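Local coordinates for protein beta-L-arabinobiosidase (PDB 5MQR) that probably hydrolyses glycosidic bonds in plant pectin, including L-arabinofuranose linkages, as a multidomain sialidase-like enzyme of a human gut bacterium, at residues 712-717 with 950-955; 670-675 with 1024-1029; 719-724 with 1030-1035. All blocks are in the same frame, centred on the assembly; numbering follows the deposited sequence.

Contact 1 (712-717 with 950-955)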
loop_
_atom_site.group_PDB
_atom_site.type_symbol
_atom_site.label_atom_id
_atom_site.label_comp_id
_atom_site.label_asym_id
_atom_site.label_seq_id
_atom_site.Cartn_x
_atom_site.Cartn_y
_atom_site.Cartn_z
ATOM N N ILE A 712 -1.674 11.567 -36.107
ATOM C CA ILE A 712 -2.379 12.394 -35.106
ATOM C C ILE A 712 -3.211 11.542 -34.142
ATOM O O ILE A 712 -3.228 11.808 -32.940
ATOM C CB ILE A 712 -3.277 13.479 -35.743
ATOM C CG1 ILE A 712 -2.421 14.488 -36.539
ATOM C CG2 ILE A 712 -4.039 14.211 -34.646
ATOM C CD1 ILE A 712 -3.217 15.445 -37.384
ATOM N N GLY A 713 -3.915 10.540 -34.676
ATOM C CA GLY A 713 -4.723 9.630 -33.851
ATOM C C GLY A 713 -3.924 8.968 -32.722
ATOM O O GLY A 713 -4.340 9.004 -31.568
ATOM N N HIS A 714 -2.755 8.413 -33.070
ATOM C CA HIS A 714 -1.791 7.903 -32.101
ATOM C C HIS A 714 -1.326 8.997 -31.135
ATOM O O HIS A 714 -1.244 8.739 -29.932
ATOM C CB HIS A 714 -0.542 7.317 -32.788
ATOM C CG HIS A 714 -0.769 6.023 -33.513
ATOM N ND1 HIS A 714 -1.510 4.983 -32.991
ATOM C CD2 HIS A 714 -0.289 5.578 -34.697
ATOM C CE1 HIS A 714 -1.489 3.961 -33.827
ATOM N NE2 HIS A 714 -0.761 4.296 -34.877
ATOM N N HIS A 715 -0.997 10.191 -31.654
ATOM C CA HIS A 715 -0.551 11.311 -30.799
ATOM C C HIS A 715 -1.557 11.625 -29.698
ATOM O O HIS A 715 -1.182 11.839 -28.548
ATOM C CB HIS A 715 -0.251 12.591 -31.593
ATOM C CG HIS A 715 0.860 12.433 -32.584
ATOM N ND1 HIS A 715 1.055 13.310 -33.627
ATOM C CD2 HIS A 715 1.809 11.468 -32.716
ATOM C CE1 HIS A 715 2.093 12.904 -34.345
ATOM N NE2 HIS A 715 2.571 11.792 -33.808
ATOM N N ILE A 716 -2.834 11.629 -30.055
ATOM C CA ILE A 716 -3.886 11.950 -29.102
ATOM C C ILE A 716 -4.092 10.801 -28.126
ATOM O O ILE A 716 -4.249 11.033 -26.926
ATOM C CB ILE A 716 -5.197 12.324 -29.811
ATOM C CG1 ILE A 716 -4.981 13.601 -30.624
ATOM C CG2 ILE A 716 -6.319 12.516 -28.805
ATOM C CD1 ILE A 716 -6.042 13.869 -31.664
ATOM N N TYR A 717 -4.119 9.575 -28.637
ATOM C CA TYR A 717 -4.313 8.395 -27.769
ATOM C C TYR A 717 -3.186 8.269 -26.728
ATOM O O TYR A 717 -3.438 7.893 -25.581
ATOM C CB TYR A 717 -4.458 7.099 -28.569
ATOM C CG TYR A 717 -5.894 6.670 -28.909
ATOM C CD1 TYR A 717 -6.622 7.275 -29.927
ATOM C CD2 TYR A 717 -6.501 5.600 -28.229
ATOM C CE1 TYR A 717 -7.905 6.849 -30.235
ATOM C CE2 TYR A 717 -7.769 5.173 -28.535
ATOM C CZ TYR A 717 -8.483 5.803 -29.529
ATOM O OH TYR A 717 -9.773 5.360 -29.788
ATOM N N ALA A 950 1.658 0.337 -36.930
ATOM C CA ALA A 950 0.783 -0.822 -37.130
ATOM C C ALA A 950 0.658 -1.708 -35.900
ATOM O O ALA A 950 -0.445 -2.125 -35.556
ATOM C CB ALA A 950 1.294 -1.671 -38.298
ATOM N N SER A 951 1.794 -2.060 -35.292
ATOM C CA SER A 951 1.762 -2.866 -34.071
ATOM C C SER A 951 0.818 -2.213 -33.021
ATOM O O SER A 951 0.006 -2.881 -32.367
ATOM C CB SER A 951 3.177 -3.038 -33.502
ATOM O OG SER A 951 3.996 -3.722 -34.414
ATOM N N ALA A 952 0.896 -0.896 -32.912
ATOM C CA ALA A 952 0.053 -0.165 -31.976
ATOM C C ALA A 952 -1.432 -0.255 -32.322
ATOM O O ALA A 952 -2.289 -0.428 -31.416
ATOM C CB ALA A 952 0.493 1.290 -31.885
ATOM N N GLN A 953 -1.739 -0.105 -33.609
ATOM C CA GLN A 953 -3.102 -0.327 -34.077
ATOM C C GLN A 953 -3.568 -1.757 -33.740
ATOM O O GLN A 953 -4.652 -1.951 -33.160
ATOM C CB GLN A 953 -3.223 -0.090 -35.579
ATOM C CG GLN A 953 -3.152 1.374 -35.939
ATOM C CD GLN A 953 -3.334 1.604 -37.422
ATOM O OE1 GLN A 953 -2.602 1.041 -38.247
ATOM N NE2 GLN A 953 -4.331 2.432 -37.779
ATOM N N THR A 954 -2.762 -2.741 -34.141
ATOM C CA THR A 954 -3.083 -4.136 -33.902
ATOM C C THR A 954 -3.288 -4.461 -32.398
ATOM O O THR A 954 -4.249 -5.137 -32.021
ATOM C CB THR A 954 -1.982 -5.028 -34.479
ATOM O OG1 THR A 954 -1.822 -4.747 -35.875
ATOM C CG2 THR A 954 -2.311 -6.530 -34.257
ATOM N N LEU A 955 -2.386 -3.971 -31.560
ATOM C CA LEU A 955 -2.464 -4.219 -30.116
ATOM C C LEU A 955 -3.655 -3.529 -29.457
ATOM O O LEU A 955 -4.236 -4.061 -28.525
ATOM C CB LEU A 955 -1.148 -3.838 -29.441
ATOM C CG LEU A 955 -0.025 -4.838 -29.724
ATOM C CD1 LEU A 955 1.351 -4.221 -29.498
ATOM C CD2 LEU A 955 -0.155 -6.106 -28.892
#
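Within 712-717, H714 is the one side chain that reaches A952 and Q953 on helix 948-964. With CG anti to its carbonyl carbon (chi1 -71°), its imidazole projects toward the other helix and leads with CE1, which sits 3.7 Å from CG of Q953, and that methylene lies at the ring edge, near the ring plane. CB of A952 comes in obliquely, 3.9 Å from the same CE1 of H714. These three residues make up the whole tight part, where the CE1-NE2 side of the ring rests against two aliphatic carbons.

The rest is loose. The backbones stay well apart, with the CA atoms of H714 and A952 8.3 Å from each other, and Y717 and L955 turn to other neighbours, D756 and helix 972-985. There is no solvent side, since all three touching residues are buried.

Q953 shows the same division within one side chain. Its CG takes the ring, while the amide, with its plane 75° from that of the imidazole, sends NE2 to the hydroxyl of Y825. The H714 ring also meets F949 and W753 edge-to-face, and its NE2 has a hydrogen-bond partner just beyond the paired segments. The chemistry therefore implies a purely van der Waals touch across the helices, and the imidazole's orientation is probably set more by F949, W753 and its NE2 bond than by this touch.

Contact 2 (670-675 with 1024-1029)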
loop_
_atom_site.group_PDB
_atom_site.type_symbol
_atom_site.label_atom_id
_atom_site.label_comp_id
_atom_site.label_asym_id
_atom_site.label_seq_id
_atom_site.Cartn_x
_atom_site.Cartn_y
_atom_site.Cartn_z
ATOM N N GLU A 670 11.459 0.376 -17.935
ATOM C CA GLU A 670 12.337 1.301 -18.636
ATOM C C GLU A 670 11.660 1.877 -19.875
ATOM O O GLU A 670 11.808 3.055 -20.145
ATOM C CB GLU A 670 13.644 0.617 -19.042
ATOM C CG GLU A 670 14.611 1.522 -19.785
ATOM C CD GLU A 670 15.921 0.835 -20.107
ATOM O OE1 GLU A 670 15.930 -0.205 -20.798
ATOM O OE2 GLU A 670 16.957 1.354 -19.681
HETATM N N MSE A 671 10.926 1.042 -20.605
HETATM C CA MSE A 671 10.270 1.476 -21.859
HETATM C C MSE A 671 9.142 2.415 -21.566
HETATM O O MSE A 671 8.885 3.322 -22.337
HETATM C CB MSE A 671 9.759 0.292 -22.678
HETATM C CG MSE A 671 9.431 0.635 -24.126
HETATM SE SE MSE A 671 11.009 1.398 -25.073
HETATM C CE MSE A 671 12.304 -0.026 -24.654
ATOM N N TYR A 672 8.451 2.196 -20.445
ATOM C CA TYR A 672 7.424 3.091 -19.985
ATOM C C TYR A 672 7.977 4.500 -19.893
ATOM O O TYR A 672 7.444 5.435 -20.474
ATOM C CB TYR A 672 6.873 2.640 -18.622
ATOM C CG TYR A 672 5.759 3.520 -18.164
ATOM C CD1 TYR A 672 4.457 3.291 -18.569
ATOM C CD2 TYR A 672 6.014 4.626 -17.354
ATOM C CE1 TYR A 672 3.435 4.130 -18.164
ATOM C CE2 TYR A 672 4.992 5.467 -16.946
ATOM C CZ TYR A 672 3.706 5.213 -17.355
ATOM O OH TYR A 672 2.699 6.081 -16.985
ATOM N N TYR A 673 9.069 4.641 -19.165
ATOM C CA TYR A 673 9.651 5.958 -18.956
ATOM C C TYR A 673 10.293 6.487 -20.225
ATOM O O TYR A 673 10.128 7.675 -20.532
ATOM C CB TYR A 673 10.600 5.969 -17.729
ATOM C CG TYR A 673 9.790 5.799 -16.475
ATOM C CD1 TYR A 673 9.062 6.864 -15.942
ATOM C CD2 TYR A 673 9.645 4.540 -15.881
ATOM C CE1 TYR A 673 8.258 6.681 -14.812
ATOM C CE2 TYR A 673 8.847 4.347 -14.769
ATOM C CZ TYR A 673 8.157 5.410 -14.239
ATOM O OH TYR A 673 7.367 5.195 -13.148
ATOM N N TYR A 674 10.959 5.621 -20.994
ATOM C CA TYR A 674 11.588 6.078 -22.218
ATOM C C TYR A 674 10.587 6.711 -23.205
ATOM O O TYR A 674 10.865 7.739 -23.792
ATOM C CB TYR A 674 12.351 4.945 -22.917
ATOM C CG TYR A 674 12.886 5.343 -24.287
ATOM C CD1 TYR A 674 13.996 6.160 -24.402
ATOM C CD2 TYR A 674 12.244 4.949 -25.443
ATOM C CE1 TYR A 674 14.476 6.556 -25.634
ATOM C CE2 TYR A 674 12.717 5.335 -26.703
ATOM C CZ TYR A 674 13.828 6.139 -26.787
ATOM O OH TYR A 674 14.312 6.510 -28.013
ATOM N N ARG A 675 9.440 6.088 -23.380
ATOM C CA ARG A 675 8.497 6.537 -24.406
ATOM C C ARG A 675 7.856 7.854 -24.003
ATOM O O ARG A 675 7.550 8.665 -24.876
ATOM C CB ARG A 675 7.447 5.473 -24.706
ATOM C CG ARG A 675 8.007 4.304 -25.536
ATOM C CD ARG A 675 8.427 4.719 -26.946
ATOM N NE ARG A 675 7.302 5.257 -27.675
ATOM C CZ ARG A 675 6.583 4.612 -28.598
ATOM N NH1 ARG A 675 6.879 3.366 -28.998
ATOM N NH2 ARG A 675 5.545 5.241 -29.141
ATOM N N LEU A 1024 -1.045 1.745 -24.615
ATOM C CA LEU A 1024 -1.219 0.282 -24.588
ATOM C C LEU A 1024 -0.924 -0.251 -23.192
ATOM O O LEU A 1024 -1.620 -1.142 -22.707
ATOM C CB LEU A 1024 -0.292 -0.416 -25.588
ATOM C CG LEU A 1024 -0.233 0.134 -27.015
ATOM C CD1 LEU A 1024 0.852 -0.600 -27.787
ATOM C CD2 LEU A 1024 -1.584 0.006 -27.720
HETATM N N MSE A 1025 0.114 0.289 -22.557
HETATM C CA MSE A 1025 0.462 -0.095 -21.194
HETATM C C MSE A 1025 -0.699 0.190 -20.254
HETATM O O MSE A 1025 -1.100 -0.668 -19.490
HETATM C CB MSE A 1025 1.718 0.627 -20.717
HETATM C CG MSE A 1025 2.990 0.291 -21.494
HETATM SE SE MSE A 1025 3.634 -1.489 -20.964
HETATM C CE MSE A 1025 4.371 -0.857 -19.243
ATOM N N ILE A 1026 -1.267 1.386 -20.360
ATOM C CA ILE A 1026 -2.306 1.856 -19.468
ATOM C C ILE A 1026 -3.665 1.200 -19.729
ATOM O O ILE A 1026 -4.362 0.798 -18.775
ATOM C CB ILE A 1026 -2.419 3.385 -19.549
ATOM C CG1 ILE A 1026 -1.144 4.021 -18.989
ATOM C CG2 ILE A 1026 -3.632 3.900 -18.770
ATOM C CD1 ILE A 1026 -0.992 5.503 -19.298
ATOM N N THR A 1027 -4.056 1.091 -20.994
ATOM C CA THR A 1027 -5.401 0.608 -21.318
ATOM C C THR A 1027 -5.502 -0.878 -21.618
ATOM O O THR A 1027 -6.610 -1.414 -21.589
ATOM C CB THR A 1027 -6.056 1.368 -22.503
ATOM O OG1 THR A 1027 -5.301 1.150 -23.696
ATOM C CG2 THR A 1027 -6.144 2.835 -22.213
ATOM N N GLY A 1028 -4.389 -1.537 -21.942
ATOM C CA GLY A 1028 -4.420 -2.938 -22.337
ATOM C C GLY A 1028 -3.798 -3.809 -21.271
ATOM O O GLY A 1028 -4.483 -4.631 -20.641
ATOM N N LEU A 1029 -2.490 -3.623 -21.066
ATOM C CA LEU A 1029 -1.718 -4.397 -20.079
ATOM C C LEU A 1029 -2.234 -4.207 -18.641
ATOM O O LEU A 1029 -2.667 -5.144 -18.019
ATOM C CB LEU A 1029 -0.241 -4.024 -20.159
ATOM C CG LEU A 1029 0.650 -5.044 -19.479
ATOM C CD1 LEU A 1029 0.869 -6.272 -20.340
ATOM C CD2 LEU A 1029 1.978 -4.405 -19.192
#
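Y672 of helix 666-680 meets M1025 and I1026 of helix 1022-1029. Its CG stands anti to the backbone N (chi1 -177°), which swings the phenol off the flank of its own helix, and its outer end comes closer to the other helix than its CB does. M1025, modelled as selenomethionine, answers with a side chain that bends in the same sense at all three torsions, all near -70°. This curl brings the terminal methyl back toward the tyrosine, with CE of M1025 4.2 Å from CD1 of Y672. The methyl approaches the ring obliquely, and at this distance the touch is a light apolar one.

I1026 has CD1 anti to its CA, which carries CD1 to 4.4 Å from OH of Y672. That hydroxyl is not left to a hydrocarbon partner, because it hydrogen-bonds to the backbone O of P659. The tyrosine is thus held at its far end as well as along its ring. CD2 of Y672 lies 3.7 Å above the centre of the Y673 ring, and W676 meets Y672 edge-to-face. N1022 donates its side-chain ND2 to the backbone O of Y672, a second tie to the helix of M1025. M979 of helix 972-985 packs on M1025 as well.

Helix 1022-1029 widens as it ends. The carbonyl O of L1024 accepts from the N of G1028 at 2.9 Å and from the N of L1029 at 3.1 Å, the second bond closing a pi-type turn. The whole is an apolar helix-to-helix contact, consistent with the (alpha/alpha) barrel expected of a six-hairpin glycosidase.

Contact 3 (719-724 with 1030-1035)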
loop_
_atom_site.group_PDB
_atom_site.type_symbol
_atom_site.label_atom_id
_atom_site.label_comp_id
_atom_site.label_asym_id
_atom_site.label_seq_id
_atom_site.Cartn_x
_atom_site.Cartn_y
_atom_site.Cartn_z
ATOM N N SER A 719 -1.042 10.953 -25.814
ATOM C CA SER A 719 -0.896 12.183 -25.056
ATOM C C SER A 719 -2.061 12.478 -24.127
ATOM O O SER A 719 -1.955 13.361 -23.282
ATOM C CB SER A 719 -0.673 13.364 -25.986
ATOM O OG SER A 719 0.468 13.135 -26.808
ATOM N N ARG A 720 -3.172 11.753 -24.270
ATOM C CA ARG A 720 -4.351 12.018 -23.438
ATOM C C ARG A 720 -4.091 11.745 -21.954
ATOM O O ARG A 720 -4.850 12.224 -21.121
ATOM C CB ARG A 720 -5.577 11.249 -23.931
ATOM C CG ARG A 720 -5.497 9.737 -23.744
ATOM C CD ARG A 720 -6.672 9.040 -24.411
ATOM N NE ARG A 720 -6.462 7.589 -24.495
ATOM C CZ ARG A 720 -7.432 6.670 -24.560
ATOM N NH1 ARG A 720 -8.709 7.026 -24.509
ATOM N NH2 ARG A 720 -7.118 5.372 -24.642
ATOM N N TRP A 721 -3.018 11.002 -21.644
ATOM C CA TRP A 721 -2.641 10.654 -20.269
ATOM C C TRP A 721 -1.784 11.681 -19.553
ATOM O O TRP A 721 -1.559 11.559 -18.346
ATOM C CB TRP A 721 -1.954 9.274 -20.232
ATOM C CG TRP A 721 -2.835 8.224 -20.786
ATOM C CD1 TRP A 721 -2.745 7.660 -22.025
ATOM C CD2 TRP A 721 -3.992 7.648 -20.167
ATOM N NE1 TRP A 721 -3.748 6.750 -22.201
ATOM C CE2 TRP A 721 -4.538 6.731 -21.082
ATOM C CE3 TRP A 721 -4.622 7.818 -18.926
ATOM C CZ2 TRP A 721 -5.676 5.988 -20.806
ATOM C CZ3 TRP A 721 -5.756 7.077 -18.649
ATOM C CH2 TRP A 721 -6.274 6.161 -19.593
ATOM N N LEU A 722 -1.300 12.682 -20.286
ATOM C CA LEU A 722 -0.502 13.749 -19.707
ATOM C C LEU A 722 -1.402 14.611 -18.839
ATOM O O LEU A 722 -2.475 15.027 -19.265
ATOM C CB LEU A 722 0.151 14.608 -20.788
ATOM C CG LEU A 722 1.095 13.926 -21.768
ATOM C CD1 LEU A 722 1.546 14.953 -22.785
ATOM C CD2 LEU A 722 2.271 13.257 -21.074
ATOM N N ARG A 723 -0.937 14.914 -17.634
ATOM C CA ARG A 723 -1.788 15.510 -16.608
ATOM C C ARG A 723 -2.071 16.984 -16.869
ATOM O O ARG A 723 -3.157 17.445 -16.581
ATOM C CB ARG A 723 -1.161 15.322 -15.217
ATOM C CG ARG A 723 -1.113 13.862 -14.728
ATOM C CD ARG A 723 -0.442 13.762 -13.355
ATOM N NE ARG A 723 -1.248 14.530 -12.408
ATOM C CZ ARG A 723 -2.258 14.050 -11.688
ATOM N NH1 ARG A 723 -2.586 12.755 -11.731
ATOM N NH2 ARG A 723 -2.951 14.879 -10.920
ATOM N N ASP A 724 -1.089 17.733 -17.383
ATOM C CA ASP A 724 -1.310 19.144 -17.682
ATOM C C ASP A 724 -2.017 19.233 -19.048
ATOM O O ASP A 724 -1.439 18.867 -20.067
ATOM C CB ASP A 724 -0.002 19.928 -17.663
ATOM C CG ASP A 724 -0.202 21.436 -17.759
ATOM O OD1 ASP A 724 -1.271 21.921 -18.162
ATOM O OD2 ASP A 724 0.759 22.159 -17.443
ATOM N N ILE A 1030 -2.208 -2.984 -18.141
ATOM C CA ILE A 1030 -2.800 -2.660 -16.842
ATOM C C ILE A 1030 -4.322 -2.702 -16.939
ATOM O O ILE A 1030 -4.999 -3.054 -15.981
ATOM C CB ILE A 1030 -2.372 -1.255 -16.365
ATOM C CG1 ILE A 1030 -0.856 -1.183 -16.160
ATOM C CG2 ILE A 1030 -3.085 -0.852 -15.070
ATOM C CD1 ILE A 1030 -0.376 -1.906 -14.925
ATOM N N GLY A 1031 -4.855 -2.345 -18.104
ATOM C CA GLY A 1031 -6.232 -2.607 -18.403
ATOM C C GLY A 1031 -7.229 -1.573 -17.925
ATOM O O GLY A 1031 -8.414 -1.909 -17.774
ATOM N N LEU A 1032 -6.812 -0.323 -17.735
ATOM C CA LEU A 1032 -7.797 0.732 -17.469
ATOM C C LEU A 1032 -8.586 1.001 -18.737
ATOM O O LEU A 1032 -8.011 1.424 -19.728
ATOM C CB LEU A 1032 -7.127 2.014 -16.993
ATOM C CG LEU A 1032 -8.029 3.247 -16.774
ATOM C CD1 LEU A 1032 -9.116 3.018 -15.732
ATOM C CD2 LEU A 1032 -7.160 4.423 -16.363
ATOM N N ARG A 1033 -9.892 0.755 -18.698
ATOM C CA ARG A 1033 -10.747 0.910 -19.881
ATOM C C ARG A 1033 -11.553 2.205 -19.857
ATOM O O ARG A 1033 -12.565 2.297 -19.182
ATOM C CB ARG A 1033 -11.692 -0.294 -20.003
ATOM C CG ARG A 1033 -10.990 -1.661 -19.912
ATOM C CD ARG A 1033 -9.996 -1.918 -21.041
ATOM N NE ARG A 1033 -10.642 -1.903 -22.352
ATOM C CZ ARG A 1033 -10.005 -1.850 -23.525
ATOM N NH1 ARG A 1033 -8.666 -1.806 -23.591
ATOM N NH2 ARG A 1033 -10.709 -1.839 -24.660
ATOM N N PRO A 1034 -11.113 3.223 -20.605
ATOM C CA PRO A 1034 -11.799 4.513 -20.422
ATOM C C PRO A 1034 -13.251 4.474 -20.829
ATOM O O PRO A 1034 -13.604 3.740 -21.742
ATOM C CB PRO A 1034 -11.000 5.466 -21.325
ATOM C CG PRO A 1034 -9.651 4.818 -21.433
ATOM C CD PRO A 1034 -9.925 3.348 -21.468
ATOM N N ARG A 1035 -14.082 5.237 -20.127
ATOM C CA ARG A 1035 -15.527 5.256 -20.341
ATOM C C ARG A 1035 -16.085 6.657 -20.271
ATOM O O ARG A 1035 -15.461 7.558 -19.720
ATOM C CB ARG A 1035 -16.235 4.427 -19.275
ATOM C CG ARG A 1035 -15.928 2.944 -19.327
ATOM C CD ARG A 1035 -16.225 2.321 -17.995
ATOM N NE ARG A 1035 -17.659 2.324 -17.716
ATOM C CZ ARG A 1035 -18.441 1.245 -17.652
ATOM N NH1 ARG A 1035 -17.961 0.023 -17.840
ATOM N NH2 ARG A 1035 -19.742 1.386 -17.391
#
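W721 and P1034 bury the most surface here, and L1032 comes next. The indole uses the outer end of its six-membered ring. CD2 of L1032 lies 3.8 Å from CZ3 of W721 and equally near CH2, while CG of P1034 sits 4.1 Å from that CH2. Both aliphatic groups approach obliquely, and the proline ring runs across the tryptophan at about a right angle. L1032 gets there because its CG is anti to the backbone N (chi1 176°).

P1034 has a second partner. Its CG also meets the guanidinium of R720, 3.9 Å from NH1, so the proline corner touches indole and arginine together. These two are themselves layered: CG of R720 lies over one face of the W721 rings, and CZ2 of W721 lies 3.8 Å above the guanidinium plane, toward its rim. With its chain straight from CG to NE, R720 reaches past the indole to two polar partners. NH1 bonds to the backbone O of A760 and NH2 forms a salt bridge with D1023. The same carboxylate oxygen accepts from NE1 of W721, so D1023 fixes both the arginine and the rotation of the indole.

Between helices 712-719 and 726-737 a type I turn from S719 to L722 presents this pair. On the other side, the chain leaves helix 1022-1029 at G1031, with positive phi, on its way to strand 1040-1042. V764 of helix 754-765, I1026 and T1027 of helix 1022-1029, and V1059 of strand 1053-1061 pack round the tryptophan.

Along the chain the six segments run 670-675, 712-717, 719-724, 950-955, 1024-1029 and 1030-1035, so contact 1 falls within the span of contact 2 and contact 3 interleaves with both. Their centres form a compact triangle, 13 Å between contacts 1 and 2, 11 Å between 2 and 3, and 14 Å between 1 and 3. L1024 packs on L955, joining helix 1022-1029 to helix 948-964. Contacts 1 and 3 share the run from helix 712-719 into its following turn, and contacts 2 and 3 share helix 1022-1029 and its exit. Contact 1 stays among the helices of the glycosidase domain, while contact 3, following helix 1022-1029, joins it to the segment leading into the C-terminal strands.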